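Glutamate racemase (Campylobacter jejuni, PDB 3UHF) is an alpha/beta enzyme of the Asp/Glu/hydantoin racemase family, built around two parallel beta sheets and holding D-glutamic acid in its ligand pocket. Local coordinates at residues A[177-183]-A[209-213]; A[196-202]-A[221-227]. All coordinates share one frame; numbering follows the deposited sequence.

Interaction 1 (A[177-183]-A[209-213]); sequences IFEGDFL and LLGRS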
loop_
_atom_site.group_PDB
_atom_site.type_symbol
_atom_site.label_atom_id
_atom_site.label_comp_id
_atom_site.label_asym_id
_atom_site.label_seq_id
_atom_site.Cartn_x
_atom_site.Cartn_y
_atom_site.Cartn_z
ATOM N N ILE A 177 5.274 -2.280 17.651
ATOM C CA ILE A 177 6.722 -2.138 17.818
ATOM C C ILE A 177 7.317 -1.297 16.688
ATOM O O ILE A 177 7.510 -1.796 15.584
ATOM C CB ILE A 177 7.408 -3.522 17.859
ATOM C CG1 ILE A 177 6.817 -4.366 18.990
ATOM C CG2 ILE A 177 8.908 -3.373 18.065
ATOM C CD1 ILE A 177 7.213 -5.828 18.922
ATOM N N PHE A 178 7.607 -0.025 16.961
ATOM C CA PHE A 178 8.039 0.891 15.896
ATOM C C PHE A 178 9.479 1.369 16.068
ATOM O O PHE A 178 10.008 2.092 15.216
ATOM C CB PHE A 178 7.120 2.118 15.841
ATOM C CG PHE A 178 5.660 1.790 15.755
ATOM C CD1 PHE A 178 5.205 0.752 14.952
ATOM C CD2 PHE A 178 4.735 2.519 16.481
ATOM C CE1 PHE A 178 3.856 0.452 14.877
ATOM C CE2 PHE A 178 3.384 2.223 16.405
ATOM C CZ PHE A 178 2.944 1.188 15.600
ATOM N N GLU A 179 10.102 0.971 17.171
ATOM C CA GLU A 179 11.467 1.359 17.486
ATOM C C GLU A 179 11.951 0.476 18.618
ATOM O O GLU A 179 11.209 -0.374 19.100
ATOM C CB GLU A 179 11.520 2.819 17.929
ATOM C CG GLU A 179 10.697 3.089 19.177
ATOM C CD GLU A 179 10.730 4.544 19.598
ATOM O OE1 GLU A 179 11.758 5.213 19.363
ATOM O OE2 GLU A 179 9.723 5.019 20.165
ATOM N N GLY A 180 13.194 0.679 19.044
ATOM C CA GLY A 180 13.731 -0.052 20.181
ATOM C C GLY A 180 14.653 -1.205 19.814
ATOM O O GLY A 180 14.886 -1.472 18.635
ATOM N N ASP A 181 15.160 -1.895 20.836
ATOM C CA ASP A 181 16.177 -2.931 20.670
ATOM C C ASP A 181 15.704 -4.134 19.853
ATOM O O ASP A 181 16.467 -4.703 19.080
ATOM C CB ASP A 181 16.655 -3.433 22.041
ATOM C CG ASP A 181 17.494 -2.412 22.802
ATOM O OD1 ASP A 181 17.922 -1.419 22.196
ATOM O OD2 ASP A 181 17.728 -2.630 24.015
ATOM N N PHE A 182 14.453 -4.531 20.052
ATOM C CA PHE A 182 13.920 -5.707 19.377
ATOM C C PHE A 182 13.786 -5.395 17.888
ATOM O O PHE A 182 14.187 -6.180 17.036
ATOM C CB PHE A 182 12.571 -6.102 19.994
ATOM C CG PHE A 182 11.993 -7.393 19.463
ATOM C CD1 PHE A 182 12.785 -8.327 18.811
ATOM C CD2 PHE A 182 10.644 -7.663 19.619
ATOM C CE1 PHE A 182 12.238 -9.512 18.326
ATOM C CE2 PHE A 182 10.087 -8.854 19.142
ATOM C CZ PHE A 182 10.888 -9.775 18.496
ATOM N N LEU A 183 13.253 -4.225 17.563
ATOM C CA LEU A 183 13.187 -3.846 16.152
ATOM C C LEU A 183 14.591 -3.704 15.541
ATOM O O LEU A 183 14.820 -4.080 14.390
ATOM C CB LEU A 183 12.369 -2.570 15.966
ATOM C CG LEU A 183 12.188 -2.136 14.507
ATOM C CD1 LEU A 183 11.252 -3.108 13.767
ATOM C CD2 LEU A 183 11.642 -0.730 14.458
ATOM N N LEU A 209 5.076 2.696 9.133
ATOM C CA LEU A 209 5.087 2.823 10.592
ATOM C C LEU A 209 6.509 2.637 11.129
ATOM O O LEU A 209 6.815 3.027 12.257
ATOM C CB LEU A 209 4.134 1.802 11.238
ATOM C CG LEU A 209 2.626 2.098 11.280
ATOM C CD1 LEU A 209 2.325 3.316 12.144
ATOM C CD2 LEU A 209 2.044 2.270 9.874
ATOM N N LEU A 210 7.366 2.027 10.311
ATOM C CA LEU A 210 8.758 1.780 10.670
ATOM C C LEU A 210 9.699 2.747 9.970
ATOM O O LEU A 210 10.922 2.598 10.036
ATOM C CB LEU A 210 9.153 0.361 10.263
ATOM C CG LEU A 210 8.314 -0.766 10.851
ATOM C CD1 LEU A 210 8.874 -2.113 10.433
ATOM C CD2 LEU A 210 8.254 -0.672 12.380
ATOM N N GLY A 211 9.138 3.727 9.273
ATOM C CA GLY A 211 9.956 4.593 8.445
ATOM C C GLY A 211 11.027 5.359 9.199
ATOM O O GLY A 211 12.168 5.445 8.741
ATOM N N ARG A 212 10.678 5.920 10.351
ATOM C CA ARG A 212 11.659 6.669 11.129
ATOM C C ARG A 212 12.815 5.762 11.549
ATOM O O ARG A 212 13.985 6.134 11.446
ATOM C CB ARG A 212 11.010 7.316 12.353
ATOM C CG ARG A 212 11.965 8.162 13.184
ATOM C CD ARG A 212 11.282 8.750 14.414
ATOM N NE ARG A 212 10.852 7.707 15.343
ATOM C CZ ARG A 212 9.602 7.266 15.452
ATOM N NH1 ARG A 212 9.311 6.309 16.323
ATOM N NH2 ARG A 212 8.642 7.781 14.693
ATOM N N SER A 213 12.479 4.561 12.008
ATOM C CA SER A 213 13.491 3.600 12.417
ATOM C C SER A 213 14.330 3.097 11.243
ATOM O O SER A 213 15.544 2.945 11.371
ATOM C CB SER A 213 12.840 2.426 13.160
ATOM O OG SER A 213 12.446 2.835 14.455
HETATM O O HOH W 1 9.627 4.008 13.112
#
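The carbonyl oxygen of Phe-178 is approached by both a hydroxyl and a water. Ser-213 OG donates to Phe-178 O over 2.7 Å, lying in the carbonyl plane on a lone pair at a C=O...OG angle of 139°. The serine hydroxyl can do this because it stands anti to its own carbonyl carbon (chi1 -74°), on the side facing the loop. Water 1 lies 2.9 Å from the same Phe-178 O and also near Leu-209 O, while it accepts the Ser-213 N-H at 3.1 Å from N. An amide of the first helical turn is thus given a water as acceptor.

Beside this polar knot the Phe-178 and Leu-209 side chains run alongside each other in the same direction. Leu-209 CB comes 3.9 Å from Phe-178 CE1, and Leu-209 CD1 sits over one ring face, shifted toward the rim. Leu-210 works at the edge of that ring: its CD2 lies near the ring plane, 3.5 Å from Ile-177 O. Leu-210 CD2 also touches both methyls of Leu-183, and one of these, CD2, packs 3.6 Å from Ser-213 CB, covering the serine on its apolar side. Val-173 and Met-172 of helix 169-174 extend this packing. At the outer margin, Glu-179 OE1 and Arg-212 NH1 are 4.1 Å apart, beyond a salt bridge, with carboxylate and guanidinium planes 68° apart; any attraction is probably modest.

Gly-180 and Leu-210 are the N-cap residues of helices 181-191 and 211-218. The contact docks the loop that leads into helix 181-191 on the first turn of helix 211-218, at the periphery of an alpha/beta domain, where a first-turn serine hydroxyl and a water held by the same serine's N-H both bond a loop carbonyl.

Interaction 2 (A[196-202]-A[221-227]); sequences TPDALIL and KTKLIHS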
loop_
_atom_site.group_PDB
_atom_site.type_symbol
_atom_site.label_atom_id
_atom_site.label_comp_id
_atom_site.label_asym_id
_atom_site.label_seq_id
_atom_site.Cartn_x
_atom_site.Cartn_y
_atom_site.Cartn_z
ATOM N N THR A 196 24.028 -0.305 1.562
ATOM C CA THR A 196 23.104 0.794 1.827
ATOM C C THR A 196 22.524 1.328 0.523
ATOM O O THR A 196 23.265 1.721 -0.369
ATOM C CB THR A 196 23.800 1.934 2.584
ATOM O OG1 THR A 196 24.297 1.435 3.832
ATOM C CG2 THR A 196 22.823 3.067 2.853
ATOM N N PRO A 197 21.190 1.343 0.408
ATOM C CA PRO A 197 20.600 1.722 -0.880
ATOM C C PRO A 197 20.398 3.229 -1.032
ATOM O O PRO A 197 20.335 3.966 -0.046
ATOM C CB PRO A 197 19.252 1.006 -0.850
ATOM C CG PRO A 197 18.883 1.006 0.594
ATOM C CD PRO A 197 20.176 0.847 1.356
ATOM N N ASP A 198 20.305 3.685 -2.277
ATOM C CA ASP A 198 19.944 5.067 -2.541
ATOM C C ASP A 198 18.448 5.287 -2.357
ATOM O O ASP A 198 18.013 6.382 -1.983
ATOM C CB ASP A 198 20.389 5.475 -3.948
ATOM C CG ASP A 198 21.898 5.413 -4.107
ATOM O OD1 ASP A 198 22.584 6.251 -3.487
ATOM O OD2 ASP A 198 22.398 4.525 -4.839
ATOM N N ALA A 199 17.662 4.244 -2.623
ATOM C CA ALA A 199 16.225 4.291 -2.369
ATOM C C ALA A 199 15.746 3.002 -1.713
ATOM O O ALA A 199 16.146 1.909 -2.107
ATOM C CB ALA A 199 15.452 4.533 -3.650
ATOM N N LEU A 200 14.873 3.144 -0.722
ATOM C CA LEU A 200 14.259 1.977 -0.072
ATOM C C LEU A 200 12.769 2.018 -0.368
ATOM O O LEU A 200 12.068 2.941 0.065
ATOM C CB LEU A 200 14.489 2.056 1.432
ATOM C CG LEU A 200 13.817 0.985 2.300
ATOM C CD1 LEU A 200 14.345 -0.387 1.943
ATOM C CD2 LEU A 200 14.067 1.293 3.767
ATOM N N ILE A 201 12.278 1.058 -1.145
ATOM C CA ILE A 201 10.854 1.040 -1.429
ATOM C C ILE A 201 10.123 0.339 -0.284
ATOM O O ILE A 201 10.359 -0.846 -0.007
ATOM C CB ILE A 201 10.507 0.358 -2.764
ATOM C CG1 ILE A 201 11.300 1.003 -3.919
ATOM C CG2 ILE A 201 9.019 0.515 -3.022
ATOM C CD1 ILE A 201 10.956 0.441 -5.305
ATOM N N LEU A 202 9.244 1.073 0.387
ATOM C CA LEU A 202 8.451 0.487 1.464
ATOM C C LEU A 202 7.274 -0.251 0.836
ATOM O O LEU A 202 6.136 0.245 0.833
ATOM C CB LEU A 202 7.956 1.587 2.400
ATOM C CG LEU A 202 9.058 2.452 3.024
ATOM C CD1 LEU A 202 8.449 3.546 3.875
ATOM C CD2 LEU A 202 10.010 1.604 3.870
ATOM N N LYS A 221 21.548 8.874 3.341
ATOM C CA LYS A 221 21.774 8.661 1.913
ATOM C C LYS A 221 20.598 7.902 1.294
ATOM O O LYS A 221 20.443 7.848 0.073
ATOM C CB LYS A 221 23.099 7.931 1.665
ATOM C CG LYS A 221 22.980 6.436 1.444
ATOM C CD LYS A 221 23.272 6.050 -0.003
ATOM C CE LYS A 221 24.527 5.185 -0.108
ATOM N NZ LYS A 221 24.728 4.642 -1.484
ATOM N N THR A 222 19.756 7.332 2.146
ATOM C CA THR A 222 18.669 6.490 1.673
ATOM C C THR A 222 17.323 7.214 1.640
ATOM O O THR A 222 16.802 7.621 2.676
ATOM C CB THR A 222 18.536 5.235 2.546
ATOM O OG1 THR A 222 19.737 4.466 2.450
ATOM C CG2 THR A 222 17.375 4.395 2.076
ATOM N N LYS A 223 16.761 7.370 0.446
ATOM C CA LYS A 223 15.430 7.953 0.311
ATOM C C LYS A 223 14.359 6.881 0.474
ATOM O O LYS A 223 14.421 5.838 -0.169
ATOM C CB LYS A 223 15.288 8.634 -1.053
ATOM C CG LYS A 223 16.252 9.787 -1.261
ATOM C CD LYS A 223 16.057 10.413 -2.638
ATOM C CE LYS A 223 16.873 11.688 -2.794
ATOM N NZ LYS A 223 16.407 12.463 -3.974
ATOM N N LEU A 224 13.375 7.130 1.336
ATOM C CA LEU A 224 12.309 6.162 1.536
ATOM C C LEU A 224 11.167 6.458 0.566
ATOM O O LEU A 224 10.740 7.608 0.431
ATOM C CB LEU A 224 11.799 6.180 2.986
ATOM C CG LEU A 224 12.552 5.326 4.015
ATOM C CD1 LEU A 224 14.000 5.751 4.092
ATOM C CD2 LEU A 224 11.895 5.470 5.378
ATOM N N ILE A 225 10.699 5.420 -0.120
ATOM C CA ILE A 225 9.582 5.545 -1.046
ATOM C C ILE A 225 8.314 5.006 -0.389
ATOM O O ILE A 225 8.209 3.815 -0.123
ATOM C CB ILE A 225 9.848 4.788 -2.379
ATOM C CG1 ILE A 225 11.221 5.160 -2.951
ATOM C CG2 ILE A 225 8.729 5.053 -3.366
ATOM C CD1 ILE A 225 11.399 6.643 -3.270
ATOM N N HIS A 226 7.354 5.894 -0.135
ATOM C CA HIS A 226 6.121 5.551 0.591
ATOM C C HIS A 226 5.034 5.210 -0.452
ATOM O O HIS A 226 4.787 5.995 -1.372
ATOM C CB HIS A 226 5.757 6.785 1.431
ATOM C CG HIS A 226 4.578 6.623 2.339
ATOM N ND1 HIS A 226 3.289 6.474 1.875
ATOM C CD2 HIS A 226 4.487 6.681 3.692
ATOM C CE1 HIS A 226 2.460 6.407 2.904
ATOM N NE2 HIS A 226 3.160 6.540 4.016
ATOM N N SER A 227 4.428 4.027 -0.344
ATOM C CA SER A 227 3.463 3.558 -1.347
ATOM C C SER A 227 2.204 4.414 -1.405
ATOM O O SER A 227 1.615 4.594 -2.480
ATOM C CB SER A 227 3.089 2.081 -1.107
ATOM O OG SER A 227 4.189 1.226 -1.378
HETATM O O HOH W 2 21.824 8.397 -2.199
HETATM O O HOH W 3 4.483 2.246 1.923
#
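Thr-222 meets Pro-197 and Leu-200 with every atom of its side chain. Its CB lies 3.4 Å from Pro-197 O. From there OG1, anti to the carbonyl carbon (chi1 -62°), donates to Pro-197 O over 2.6 Å, in the carbonyl plane with a C=O...OG1 angle of 153°. The other branch, CG2, rests 3.8 Å from Leu-200 CB. The Lys-221 chain bends at chi2 and chi3 to bring NZ back over the 196-198 turn, where a salt bridge to Asp-198 OD1 at 3.3 Å is long and its hydrogen bond weak, and a second weak hydrogen bond reaches Thr-196 O. Water 2 also joins Asp-198 OD1 to Lys-221 O, and the second carboxylate oxygen is held by Glu-134 N.

Beyond this entrance, strands 199-202 and 223-226 run parallel. Lys-223 N donates to Asp-198 O, Leu-200 N to Lys-223 O, and Ile-225 N to Leu-200 O over 2.8 Å, nearly straight at 173°; Leu-202 N closes the ladder on Ile-225 O. Ala-199, Ile-201 and Ile-225 point to the side of helix 117-128, whereas Leu-200 and Leu-202 pack on the crossover helix 211-218. Water 3 accepts from Ser-227 N and donates to Leu-202 O, bridging the end of strand 199-202 to the start of helix 227-238; the Ser-227 side chain is about 7 Å from the D-glutamic acid.

The chemistry implies a division of labour: main-chain bonds set the register, aliphatic side chains pack both faces of this beta-alpha-beta unit, and the rim lysine-aspartate pair probably adds little.

Overall arrangement
From the N terminus the four segments come in the order 177-183, 196-202, 209-213 and 221-227, so the two contacts cross instead of nesting. Interaction 1 closes a loop that contains helix 181-191 and strand 199-202; interaction 2 opens inside that loop and closes beyond it, after helix 211-218. That helix begins in interaction 1 and forms the crossover of the unit in interaction 2. The contacts, with centres about 16 Å apart, meet directly where Gly-211 O lies 3.4 Å from Leu-224 CD2. Together they tie the edge strand 223-226 and its neighbour 199-202, the crossover helix and the loop before helix 181-191 to one another.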